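Local atomic coordinates of cytosolic malate dehydrogenase (Trichomonas vaginalis, PDB entry 4UUO), a protein that probably catalyses the NAD-dependent interconversion of L-malate and oxaloacetate, as a cytosolic member of the lactate/malate dehydrogenase superfamily. Residues 266-276 with 296-304. Numbering follows the deposited sequence.
Sequences MAIPVPDNEPY and VHVVEGLEL
Y276 meets the backbone of V299 because its CG lies beside the backbone N, anti to the carbonyl carbon (chi1 -53°), which sends the ring across to 296-304. V298, with CG1 anti to N, splits its two methyls between different partners on 266-276. The phenol OH of Y276 donates to the carbonyl O of V299 over 2.6 Å; the C=O...O angle is 133° and the donor is tilted 29° from the carbonyl plane, while V299 O lies at the ring edge. Water 1 sits over the centre of one ring face, takes the N-H of Y276 and donates to E300 O at 2.9 Å, so the tyrosine is tied to two successive carbonyls, at its hydroxyl and through its backbone. The L304 side chain runs at about a right angle to that of Y276, its CD1 3.6 Å from Y276 CD1, and the CB of L302 borders the hydroxyl. W182 adds an edge-to-face ring contact. Nearer the strands the contact is apolar: V298 CG1 lies 3.8 Å from P275 CG, and V298 CG2 packs on I268 CD1 (3.7 Å) and P271 CG. I268 and V296 meet tip to tip, and the bent end of M266 rests its CE on V296 CG2; W254 of helix 240-256 touches both M266 and V296. Strands 266-269 and 296-298, the outer members of a three-stranded antiparallel sheet in the C-terminal domain, run almost perpendicular here, with 283-290 between them. At the solvent-exposed end N273 OD1 and E300 OE2, both acceptors, come within 3.4 Å without hydrogen bonding; the amide and carboxylate planes are nearly parallel, OE2 lying over the amide. Apolar side chains of strands and following loops thus join the segments, while the hydrogen-bonding hold comes from one phenol and one bridging water.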
loop_
_atom_site.group_PDB
_atom_site.type_symbol
_atom_site.label_atom_id
_atom_site.label_comp_id
_atom_site.label_asym_id
_atom_site.label_seq_id
_atom_site.Cartn_x
_atom_site.Cartn_y
_atom_site.Cartn_z
ATOM N N MET A 266 -21.363 5.075 -7.395
ATOM C CA MET A 266 -21.580 3.741 -6.846
ATOM C C MET A 266 -22.512 2.930 -7.745
ATOM O O MET A 266 -23.593 3.389 -8.097
ATOM C CB MET A 266 -22.170 3.825 -5.437
ATOM C CG MET A 266 -21.274 4.491 -4.420
ATOM S SD MET A 266 -21.983 4.430 -2.774
ATOM C CE MET A 266 -22.232 2.673 -2.572
ATOM N N ALA A 267 -22.085 1.729 -8.116
ATOM C CA ALA A 267 -22.936 0.824 -8.879
ATOM C C ALA A 267 -23.847 0.049 -7.935
ATOM O O ALA A 267 -23.439 -0.933 -7.324
ATOM C CB ALA A 267 -22.096 -0.127 -9.722
ATOM N N ILE A 268 -25.084 0.508 -7.816
ATOM C CA ILE A 268 -26.018 -0.056 -6.857
ATOM C C ILE A 268 -27.194 -0.704 -7.576
ATOM O O ILE A 268 -27.460 -0.394 -8.740
ATOM C CB ILE A 268 -26.530 1.025 -5.894
ATOM C CG1 ILE A 268 -27.324 2.085 -6.666
ATOM C CG2 ILE A 268 -25.362 1.653 -5.140
ATOM C CD1 ILE A 268 -27.951 3.147 -5.790
ATOM N N PRO A 269 -27.890 -1.629 -6.896
ATOM C CA PRO A 269 -29.122 -2.176 -7.476
ATOM C C PRO A 269 -30.112 -1.063 -7.754
ATOM O O PRO A 269 -30.402 -0.292 -6.836
ATOM C CB PRO A 269 -29.643 -3.112 -6.387
ATOM C CG PRO A 269 -28.419 -3.484 -5.602
ATOM C CD PRO A 269 -27.539 -2.277 -5.619
ATOM N N VAL A 270 -30.595 -0.963 -8.990
ATOM C CA VAL A 270 -31.498 0.126 -9.357
ATOM C C VAL A 270 -32.695 0.152 -8.421
ATOM O O VAL A 270 -33.399 -0.851 -8.274
ATOM C CB VAL A 270 -31.996 0.009 -10.813
ATOM C CG1 VAL A 270 -32.755 1.262 -11.202
ATOM C CG2 VAL A 270 -30.834 -0.200 -11.759
ATOM N N PRO A 271 -32.905 1.299 -7.756
ATOM C CA PRO A 271 -34.033 1.505 -6.839
ATOM C C PRO A 271 -35.373 1.326 -7.539
ATOM O O PRO A 271 -35.433 1.381 -8.770
ATOM C CB PRO A 271 -33.853 2.954 -6.371
ATOM C CG PRO A 271 -32.397 3.234 -6.561
ATOM C CD PRO A 271 -31.999 2.461 -7.788
ATOM N N ASP A 272 -36.429 1.117 -6.761
ATOM C CA ASP A 272 -37.773 0.967 -7.309
ATOM C C ASP A 272 -38.207 2.238 -8.029
ATOM O O ASP A 272 -38.999 2.191 -8.966
ATOM C CB ASP A 272 -38.756 0.616 -6.195
ATOM C CG ASP A 272 -38.296 -0.571 -5.378
ATOM O OD1 ASP A 272 -37.454 -0.379 -4.475
ATOM O OD2 ASP A 272 -38.755 -1.699 -5.652
ATOM N N ASN A 273 -37.667 3.369 -7.585
ATOM C CA ASN A 273 -37.913 4.667 -8.207
ATOM C C ASN A 273 -37.465 4.716 -9.671
ATOM O O ASN A 273 -38.037 5.451 -10.474
ATOM C CB ASN A 273 -37.210 5.765 -7.398
ATOM C CG ASN A 273 -37.323 7.136 -8.039
ATOM O OD1 ASN A 273 -36.428 7.566 -8.768
ATOM N ND2 ASN A 273 -38.421 7.835 -7.765
ATOM N N GLU A 274 -36.454 3.919 -10.008
ATOM C CA GLU A 274 -35.881 3.882 -11.357
ATOM C C GLU A 274 -35.525 5.272 -11.867
ATOM O O GLU A 274 -36.140 5.759 -12.816
ATOM C CB GLU A 274 -36.840 3.205 -12.343
ATOM C CG GLU A 274 -36.972 1.700 -12.162
ATOM C CD GLU A 274 -37.797 1.044 -13.258
ATOM O OE1 GLU A 274 -38.076 1.713 -14.275
ATOM O OE2 GLU A 274 -38.162 -0.143 -13.104
ATOM N N PRO A 275 -34.527 5.914 -11.239
ATOM C CA PRO A 275 -34.168 7.276 -11.645
ATOM C C PRO A 275 -33.720 7.318 -13.101
ATOM O O PRO A 275 -33.165 6.331 -13.591
ATOM C CB PRO A 275 -33.016 7.640 -10.698
ATOM C CG PRO A 275 -33.092 6.637 -9.572
ATOM C CD PRO A 275 -33.627 5.392 -10.197
ATOM N N TYR A 276 -33.990 8.430 -13.782
ATOM C CA TYR A 276 -33.551 8.646 -15.163
ATOM C C TYR A 276 -34.035 7.558 -16.130
ATOM O O TYR A 276 -33.447 7.366 -17.198
ATOM C CB TYR A 276 -32.021 8.753 -15.219
ATOM C CG TYR A 276 -31.460 9.787 -14.270
ATOM C CD1 TYR A 276 -31.469 11.137 -14.604
ATOM C CD2 TYR A 276 -30.935 9.418 -13.037
ATOM C CE1 TYR A 276 -30.967 12.093 -13.740
ATOM C CE2 TYR A 276 -30.430 10.368 -12.163
ATOM C CZ TYR A 276 -30.448 11.704 -12.523
ATOM O OH TYR A 276 -29.953 12.658 -11.667
ATOM N N VAL A 296 -27.334 5.187 1.230
ATOM C CA VAL A 296 -27.051 5.656 -0.123
ATOM C C VAL A 296 -28.291 6.285 -0.765
ATOM O O VAL A 296 -29.390 5.736 -0.684
ATOM C CB VAL A 296 -26.530 4.503 -1.024
ATOM C CG1 VAL A 296 -26.333 4.977 -2.463
ATOM C CG2 VAL A 296 -25.225 3.939 -0.474
ATOM N N HIS A 297 -28.111 7.445 -1.392
ATOM C CA HIS A 297 -29.197 8.103 -2.111
ATOM C C HIS A 297 -28.746 8.557 -3.498
ATOM O O HIS A 297 -27.773 9.298 -3.634
ATOM C CB HIS A 297 -29.732 9.302 -1.318
ATOM C CG HIS A 297 -30.292 8.945 0.025
ATOM N ND1 HIS A 297 -29.578 9.096 1.195
ATOM C CD2 HIS A 297 -31.499 8.446 0.385
ATOM C CE1 HIS A 297 -30.320 8.707 2.216
ATOM N NE2 HIS A 297 -31.491 8.307 1.752
ATOM N N VAL A 298 -29.456 8.101 -4.525
ATOM C CA VAL A 298 -29.189 8.518 -5.899
ATOM C C VAL A 298 -29.514 9.996 -6.099
ATOM O O VAL A 298 -30.609 10.444 -5.758
ATOM C CB VAL A 298 -30.014 7.684 -6.917
ATOM C CG1 VAL A 298 -29.854 8.237 -8.331
ATOM C CG2 VAL A 298 -29.627 6.214 -6.860
ATOM N N VAL A 299 -28.563 10.750 -6.643
ATOM C CA VAL A 299 -28.817 12.134 -7.044
ATOM C C VAL A 299 -29.824 12.135 -8.198
ATOM O O VAL A 299 -29.482 11.767 -9.323
ATOM C CB VAL A 299 -27.512 12.851 -7.461
ATOM C CG1 VAL A 299 -27.805 14.218 -8.047
ATOM C CG2 VAL A 299 -26.556 12.956 -6.274
ATOM N N GLU A 300 -31.062 12.547 -7.915
ATOM C CA GLU A 300 -32.192 12.284 -8.816
ATOM C C GLU A 300 -32.525 13.368 -9.846
ATOM O O GLU A 300 -33.007 13.051 -10.936
ATOM C CB GLU A 300 -33.452 12.005 -7.993
ATOM C CG GLU A 300 -33.545 10.599 -7.432
ATOM C CD GLU A 300 -34.873 10.339 -6.741
ATOM O OE1 GLU A 300 -35.740 11.238 -6.753
ATOM O OE2 GLU A 300 -35.051 9.235 -6.186
ATOM N N GLY A 301 -32.299 14.635 -9.513
ATOM C CA GLY A 301 -32.717 15.716 -10.391
ATOM C C GLY A 301 -31.585 16.402 -11.130
ATOM O O GLY A 301 -31.145 17.479 -10.733
ATOM N N LEU A 302 -31.117 15.784 -12.210
ATOM C CA LEU A 302 -30.006 16.334 -12.985
ATOM C C LEU A 302 -30.393 16.561 -14.445
ATOM O O LEU A 302 -31.302 15.912 -14.967
ATOM C CB LEU A 302 -28.778 15.412 -12.910
ATOM C CG LEU A 302 -27.970 15.345 -11.607
ATOM C CD1 LEU A 302 -26.846 14.326 -11.712
ATOM C CD2 LEU A 302 -27.409 16.702 -11.248
ATOM N N GLU A 303 -29.696 17.489 -15.093
ATOM C CA GLU A 303 -29.896 17.760 -16.511
ATOM C C GLU A 303 -28.916 16.954 -17.358
ATOM O O GLU A 303 -27.710 17.223 -17.362
ATOM C CB GLU A 303 -29.741 19.257 -16.805
ATOM C CG GLU A 303 -30.718 20.153 -16.059
ATOM C CD GLU A 303 -32.147 19.990 -16.537
ATOM O OE1 GLU A 303 -32.348 19.527 -17.681
ATOM O OE2 GLU A 303 -33.071 20.324 -15.767
ATOM N N LEU A 304 -29.438 15.962 -18.072
ATOM C CA LEU A 304 -28.608 15.121 -18.923
ATOM C C LEU A 304 -28.758 15.518 -20.384
ATOM O O LEU A 304 -29.869 15.588 -20.901
ATOM C CB LEU A 304 -28.968 13.645 -18.746
ATOM C CG LEU A 304 -28.956 13.081 -17.323
ATOM C CD1 LEU A 304 -29.182 11.587 -17.364
ATOM C CD2 LEU A 304 -27.654 13.409 -16.603
HETATM O O HOH W 1 -34.452 10.913 -12.365
#